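Local coordinates for virulence sensor protein BvgS (PDB 6ZJ8) that probably acts as the histidine-kinase sensor of a two-component system, relaying signals through its PAS domain to control virulence in Bordetella pertussis, at residues T111-W117 and G133-T139. Residues are numbered along the deposited sequence.
Sequences TRHVYQW and GGWIDIT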
ATOM      1  N   THR A 111      -3.323  14.977   6.927  1.00 53.44           N
ATOM      2  CA  THR A 111      -3.234  14.926   5.473  1.00 54.07           C
ATOM      3  C   THR A 111      -1.800  14.608   5.067  1.00 53.02           C
ATOM      4  O   THR A 111      -0.866  15.307   5.473  1.00 53.68           O
ATOM      5  CB  THR A 111      -3.678  16.249   4.845  1.00 53.81           C
ATOM      6  OG1 THR A 111      -5.013  16.562   5.268  1.00 54.88           O
ATOM      7  CG2 THR A 111      -3.644  16.157   3.327  1.00 53.69           C
ATOM      8  N   ARG A 112      -1.630  13.555   4.266  1.00 51.10           N
ATOM      9  CA  ARG A 112      -0.318  13.088   3.846  1.00 55.87           C
ATOM     10  C   ARG A 112      -0.200  13.167   2.331  1.00 58.99           C
ATOM     11  O   ARG A 112      -1.122  12.783   1.606  1.00 51.10           O
ATOM     12  CB  ARG A 112      -0.060  11.642   4.291  1.00 52.23           C
ATOM     13  CG  ARG A 112      -0.557  11.302   5.678  1.00 53.40           C
ATOM     14  CD  ARG A 112      -1.855  10.514   5.609  1.00 54.81           C
ATOM     15  NE  ARG A 112      -2.486  10.396   6.916  1.00 52.77           N
ATOM     16  CZ  ARG A 112      -2.200   9.459   7.814  1.00 53.65           C
ATOM     17  NH1 ARG A 112      -1.280   8.534   7.559  1.00 52.89           N
ATOM     18  NH2 ARG A 112      -2.840   9.451   8.973  1.00 55.08           N
ATOM     19  N   HIS A 113       0.942  13.664   1.864  1.00 51.04           N
ATOM     20  CA  HIS A 113       1.309  13.578   0.458  1.00 52.47           C
ATOM     21  C   HIS A 113       1.951  12.217   0.213  1.00 49.89           C
ATOM     22  O   HIS A 113       2.953  11.878   0.854  1.00 53.93           O
ATOM     23  CB  HIS A 113       2.267  14.711   0.102  1.00 52.70           C
ATOM     24  CG  HIS A 113       2.671  14.736  -1.337  1.00 53.55           C
ATOM     25  ND1 HIS A 113       3.865  15.276  -1.763  1.00 53.57           N
ATOM     26  CD2 HIS A 113       2.037  14.298  -2.452  1.00 53.44           C
ATOM     27  CE1 HIS A 113       3.951  15.166  -3.077  1.00 54.21           C
ATOM     28  NE2 HIS A 113       2.855  14.576  -3.520  1.00 54.49           N
ATOM     29  N   VAL A 114       1.374  11.431  -0.694  1.00 54.78           N
ATOM     30  CA  VAL A 114       1.808  10.057  -0.916  1.00 54.41           C
ATOM     31  C   VAL A 114       2.163   9.861  -2.381  1.00 58.84           C
ATOM     32  O   VAL A 114       1.562  10.456  -3.281  1.00 53.34           O
ATOM     33  CB  VAL A 114       0.730   9.035  -0.485  1.00 54.81           C
ATOM     34  CG1 VAL A 114       0.471   9.140   1.007  1.00 54.34           C
ATOM     35  CG2 VAL A 114      -0.558   9.240  -1.278  1.00 56.34           C
ATOM     36  N   TYR A 115       3.157   9.008  -2.611  1.00 52.91           N
ATOM     37  CA  TYR A 115       3.589   8.607  -3.945  1.00 55.09           C
ATOM     38  C   TYR A 115       3.113   7.176  -4.167  1.00 55.63           C
ATOM     39  O   TYR A 115       3.608   6.246  -3.521  1.00 53.90           O
ATOM     40  CB  TYR A 115       5.107   8.723  -4.070  1.00 55.19           C
ATOM     41  CG  TYR A 115       5.637   8.495  -5.466  1.00 56.92           C
ATOM     42  CD1 TYR A 115       5.446   9.442  -6.461  1.00 58.38           C
ATOM     43  CD2 TYR A 115       6.342   7.343  -5.785  1.00 58.53           C
ATOM     44  CE1 TYR A 115       5.929   9.245  -7.738  1.00 61.25           C
ATOM     45  CE2 TYR A 115       6.832   7.135  -7.064  1.00 61.40           C
ATOM     46  CZ  TYR A 115       6.623   8.091  -8.036  1.00 63.81           C
ATOM     47  OH  TYR A 115       7.106   7.896  -9.311  1.00 67.06           O
ATOM     48  N   GLN A 116       2.157   7.002  -5.077  1.00 55.64           N
ATOM     49  CA  GLN A 116       1.489   5.728  -5.303  1.00 56.73           C
ATOM     50  C   GLN A 116       2.026   5.049  -6.559  1.00 58.84           C
ATOM     51  O   GLN A 116       2.409   5.711  -7.528  1.00 59.76           O
ATOM     52  CB  GLN A 116      -0.021   5.937  -5.438  1.00 57.88           C
ATOM     53  CG  GLN A 116      -0.655   6.691  -4.282  1.00 57.25           C
ATOM     54  CD  GLN A 116      -1.994   7.294  -4.651  1.00 58.74           C
ATOM     55  OE1 GLN A 116      -2.092   8.076  -5.597  1.00 58.70           O
ATOM     56  NE2 GLN A 116      -3.032   6.933  -3.910  1.00 59.02           N
ATOM     57  N   TRP A 117       2.033   3.717  -6.542  1.00 58.50           N
ATOM     58  CA  TRP A 117       2.594   2.955  -7.651  1.00 61.00           C
ATOM     59  C   TRP A 117       1.927   1.591  -7.744  1.00 61.39           C
ATOM     60  O   TRP A 117       1.436   1.051  -6.749  1.00 60.96           O
ATOM     61  CB  TRP A 117       4.108   2.787  -7.485  1.00 59.61           C
ATOM     62  CG  TRP A 117       4.482   2.077  -6.221  1.00 58.05           C
ATOM     63  CD1 TRP A 117       4.634   2.633  -4.986  1.00 56.83           C
ATOM     64  CD2 TRP A 117       4.745   0.678  -6.067  1.00 58.02           C
ATOM     65  NE1 TRP A 117       4.977   1.668  -4.071  1.00 56.31           N
ATOM     66  CE2 TRP A 117       5.052   0.458  -4.711  1.00 57.09           C
ATOM     67  CE3 TRP A 117       4.751  -0.410  -6.944  1.00 59.62           C
ATOM     68  CZ2 TRP A 117       5.365  -0.804  -4.210  1.00 56.54           C
ATOM     69  CZ3 TRP A 117       5.060  -1.664  -6.447  1.00 59.13           C
ATOM     70  CH2 TRP A 117       5.364  -1.850  -5.092  1.00 57.15           C
ATOM     71  N   GLY A 133       1.518  -3.333  -5.675  1.00 60.48           N
ATOM     72  CA  GLY A 133       1.408  -1.898  -5.504  1.00 59.43           C
ATOM     73  C   GLY A 133       1.707  -1.464  -4.086  1.00 58.44           C
ATOM     74  O   GLY A 133       1.988  -2.277  -3.203  1.00 57.50           O
ATOM     75  N   GLY A 134       1.639  -0.152  -3.890  1.00 58.45           N
ATOM     76  CA  GLY A 134       1.895   0.435  -2.593  1.00 55.62           C
ATOM     77  C   GLY A 134       2.040   1.936  -2.726  1.00 53.48           C
ATOM     78  O   GLY A 134       1.687   2.524  -3.751  1.00 58.12           O
ATOM     79  N   TRP A 135       2.572   2.548  -1.671  1.00 54.90           N
ATOM     80  CA  TRP A 135       2.795   3.985  -1.695  1.00 52.67           C
ATOM     81  C   TRP A 135       3.892   4.344  -0.704  1.00 52.09           C
ATOM     82  O   TRP A 135       4.260   3.549   0.164  1.00 51.10           O
ATOM     83  CB  TRP A 135       1.506   4.757  -1.384  1.00 52.88           C
ATOM     84  CG  TRP A 135       0.961   4.512  -0.012  1.00 52.58           C
ATOM     85  CD1 TRP A 135       1.268   5.198   1.128  1.00 51.51           C
ATOM     86  CD2 TRP A 135       0.002   3.516   0.367  1.00 52.28           C
ATOM     87  NE1 TRP A 135       0.562   4.690   2.192  1.00 51.61           N
ATOM     88  CE2 TRP A 135      -0.223   3.657   1.752  1.00 52.20           C
ATOM     89  CE3 TRP A 135      -0.687   2.519  -0.329  1.00 53.20           C
ATOM     90  CZ2 TRP A 135      -1.106   2.838   2.453  1.00 52.84           C
ATOM     91  CZ3 TRP A 135      -1.566   1.707   0.370  1.00 53.26           C
ATOM     92  CH2 TRP A 135      -1.766   1.872   1.747  1.00 53.22           C
ATOM     93  N   ILE A 136       4.413   5.559  -0.859  1.00 51.35           N
ATOM     94  CA  ILE A 136       5.433   6.118   0.020  1.00 50.81           C
ATOM     95  C   ILE A 136       4.878   7.408   0.606  1.00 51.24           C
ATOM     96  O   ILE A 136       4.409   8.280  -0.135  1.00 51.09           O
ATOM     97  CB  ILE A 136       6.751   6.390  -0.729  1.00 50.38           C
ATOM     98  CG1 ILE A 136       7.234   5.133  -1.454  1.00 51.43           C
ATOM     99  CG2 ILE A 136       7.824   6.901   0.241  1.00 50.88           C
ATOM    100  CD1 ILE A 136       8.439   5.371  -2.325  1.00 56.08           C
ATOM    101  N   ASP A 137       4.928   7.528   1.927  1.00 50.73           N
ATOM    102  CA  ASP A 137       4.468   8.739   2.603  1.00 54.02           C
ATOM    103  C   ASP A 137       5.552   9.802   2.457  1.00 54.05           C
ATOM    104  O   ASP A 137       6.575   9.767   3.145  1.00 57.98           O
ATOM    105  CB  ASP A 137       4.150   8.444   4.064  1.00 50.48           C
ATOM    106  CG  ASP A 137       3.447   9.598   4.753  1.00 50.30           C
ATOM    107  OD1 ASP A 137       3.624  10.755   4.317  1.00 50.60           O
ATOM    108  OD2 ASP A 137       2.719   9.349   5.735  1.00 51.07           O
ATOM    109  N   ILE A 138       5.327  10.753   1.546  1.00 55.79           N
ATOM    110  CA  ILE A 138       6.314  11.800   1.300  1.00 56.87           C
ATOM    111  C   ILE A 138       6.348  12.782   2.463  1.00 49.93           C
ATOM    112  O   ILE A 138       7.419  13.244   2.876  1.00 53.64           O
ATOM    113  CB  ILE A 138       6.014  12.515  -0.030  1.00 55.03           C
ATOM    114  CG1 ILE A 138       5.953  11.510  -1.185  1.00 54.27           C
ATOM    115  CG2 ILE A 138       7.057  13.596  -0.305  1.00 56.88           C
ATOM    116  CD1 ILE A 138       7.248  10.749  -1.418  1.00 56.92           C
ATOM    117  N   THR A 139       5.176  13.120   3.008  1.00 62.03           N
ATOM    118  CA  THR A 139       5.114  14.048   4.130  1.00 46.05           C
ATOM    119  C   THR A 139       5.939  13.548   5.308  1.00 77.70           C
ATOM    120  O   THR A 139       6.542  14.346   6.038  1.00 50.73           O
ATOM    121  CB  THR A 139       3.660  14.257   4.551  1.00 51.05           C
ATOM    122  OG1 THR A 139       2.928  14.833   3.463  1.00 52.52           O
ATOM    123  CG2 THR A 139       3.576  15.170   5.763  1.00 53.84           C
TER
HETATM  124  O   HOH W   1       0.199   7.859   5.401  1.00 50.24           O
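How a PAS sheet passes into a C-terminal helix is well illustrated here, where the last two strands of the antiparallel PAS sheet pair as a hairpin and the second runs straight into helix 138-155, which probably leads on toward the kinase, as in other PAS-containing sensor kinases. The tightest bonds lie at that junction. I138 N donates to H113 O (2.7 Å), and H113 N donates to T139 OG1 (2.8 Å), so a threonine hydroxyl in the first turn of the helix takes over where strand pairing would have continued. Further along, regular pairing prevails: Y115 N to I136 O and I136 N to Y115 O, both 2.9 Å, then W117 N to G134 O and G134 N to W117 O, both 3.1 Å. D137, the N-cap, bonds through OD1 to E140 N, while a water joins its OD2 (2.9 Å) to R112 NH1 (2.7 Å); R112 also reaches L107 O on the neighbouring strand. V114, Q116, W135 and D137 share one sheet face, where V114 CG1 lies 4.0 Å from W135 CD1 and the indole meets F87 and Y53 in the domain interior. On the opposite face, I138 CD1 approaches Y115 CB (4.0 Å). There W117 lays its indole across the two glycines, at a place where a side chain on G134 would be tight, and G133 CA sits 3.9 Å from the centroid of its six-membered ring in a CH-pi contact.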